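Local coordinates for nadph-flavin oxidoreductase (Vibrio harveyi, PDB 1BKJ), which catalyses the NADPH-dependent reduction of FMN to FMNH2, supplying the reduced flavin to luciferase for bioluminescence, at the interface of chains A and B. Coordinates in Å, arbitrary orientation; residue numbers count along the deposited sequence, not the author numbering. Chains: chain A/B, Nadph-flavin oxidoreductase.

The interface of chains A and B. Residues chain A 11, 13, 116, 128, 169; chain B 36, 38-39.
B:Ser38 meets A:His11 through a polar contact at the homodimer interface, OG lying 3.0 Å from the imidazole NE2. The chemistry allows a hydrogen bond, with donor and acceptor not assigned, but the hydroxyl is roughly 50° out of the ring plane at NE2 and thus poorly aligned with it. With CG of A:His11 anti to the backbone N (chi1 167°), the imidazole extends toward chain B, bringing its NE2 corner to that hydroxyl, which sits beyond the corner and off the plane.

Two waters extend the polar linkage. Water 1 joins three groups: it is 2.9 Å from B:Ser38 OG, 2.8 Å from A:Ser13 OG and 3.1 Å from the backbone A:Tyr128 N, whose N-H points at it nearly straight (165° at H). The same water lies in plane at the edge of the A:Tyr128 ring. Water 2 bridges two carbonyls, A:His11 O at 2.9 Å and B:Ala36 O at 3.1 Å, and since neither oxygen can donate, the water must supply both hydrogens.

Apolar packing is slight. B:Ser38 CB approaches the CD1-CE1 rim of A:Tyr128 obliquely from one face, 3.8 Å from CD1.

A:Arg169 NH2 is 3.6 Å from B:Ala36 O, mostly perpendicular to the guanidinium plane and so not in line with an N-H, although the positive group may still favour the carbonyl electrostatically.

In the fold, B:Ala36, B:Ser38 and B:Ser39 occupy the loop between helix 24-35 and the 3-10 helix 40-42. A:His11 and A:Ser13 follow helix 3-9, A:Tyr128 lies in strand 125-129, and A:Arg169 in the loop between strand 149-158 and helix 172-175. A:His11, A:Ser13, A:Tyr128, A:Arg169 and B:Ser39 bind FMN, so this patch borders a flavin pocket built by both subunits of this nitroreductase-family enzyme, and two-fold symmetry repeats it.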
# COMPACT_ATOMS: atom_id res chain seq x y z
N HIS A 11 5.97 5.89 15.37
CA HIS A 11 4.54 5.76 15.05
C HIS A 11 3.70 4.96 16.06
O HIS A 11 4.12 3.92 16.54
CB HIS A 11 4.33 5.12 13.66
CG HIS A 11 2.91 4.67 13.38
ND1 HIS A 11 1.90 5.56 13.09
CD2 HIS A 11 2.33 3.45 13.46
CE1 HIS A 11 0.75 4.91 13.01
NE2 HIS A 11 0.98 3.63 13.23
N SER A 13 -0.89 4.68 16.38
CA SER A 13 -2.18 5.18 15.92
C SER A 13 -2.82 6.03 17.00
O SER A 13 -2.75 5.68 18.18
CB SER A 13 -3.11 4.04 15.54
OG SER A 13 -2.63 3.37 14.39
N LEU A 116 0.49 10.04 5.75
CA LEU A 116 0.56 9.84 7.19
C LEU A 116 1.93 10.21 7.76
O LEU A 116 1.98 10.90 8.78
CB LEU A 116 0.18 8.40 7.60
CG LEU A 116 0.13 8.10 9.11
CD1 LEU A 116 -0.89 8.98 9.84
CD2 LEU A 116 -0.18 6.63 9.36
N TYR A 128 -5.52 4.90 10.26
CA TYR A 128 -6.19 4.42 9.05
C TYR A 128 -7.56 3.90 9.48
O TYR A 128 -7.71 3.46 10.63
CB TYR A 128 -5.44 3.26 8.42
CG TYR A 128 -4.18 3.57 7.68
CD1 TYR A 128 -2.96 3.67 8.35
CD2 TYR A 128 -4.20 3.71 6.28
CE1 TYR A 128 -1.76 3.92 7.65
CE2 TYR A 128 -3.00 3.96 5.57
CZ TYR A 128 -1.79 4.06 6.27
OH TYR A 128 -0.62 4.31 5.61
N ARG A 169 5.90 -5.52 17.21
CA ARG A 169 5.51 -6.34 16.06
C ARG A 169 6.25 -7.65 16.13
O ARG A 169 7.14 -7.82 16.97
CB ARG A 169 5.92 -5.67 14.74
CG ARG A 169 4.85 -4.84 14.07
CD ARG A 169 4.61 -3.54 14.78
NE ARG A 169 3.85 -2.60 13.96
CZ ARG A 169 3.03 -1.67 14.45
NH1 ARG A 169 2.85 -1.55 15.75
NH2 ARG A 169 2.39 -0.86 13.63
N ALA B 36 7.49 -1.14 11.52
CA ALA B 36 6.83 -0.06 12.27
C ALA B 36 5.57 0.49 11.61
O ALA B 36 4.85 1.31 12.19
CB ALA B 36 7.82 1.06 12.54
N SER B 38 1.70 0.61 10.07
CA SER B 38 0.38 0.22 10.58
C SER B 38 -0.03 -1.11 9.95
O SER B 38 0.41 -1.43 8.85
CB SER B 38 -0.67 1.27 10.22
OG SER B 38 -0.42 2.52 10.83
N SER B 39 -0.84 -1.87 10.68
CA SER B 39 -1.29 -3.19 10.23
C SER B 39 -2.80 -3.33 10.48
O SER B 39 -3.26 -3.08 11.59
CB SER B 39 -0.51 -4.29 10.98
OG SER B 39 -0.96 -5.59 10.64
O HOH W 1 -2.98 3.60 11.59
O HOH W 2 5.61 1.86 15.15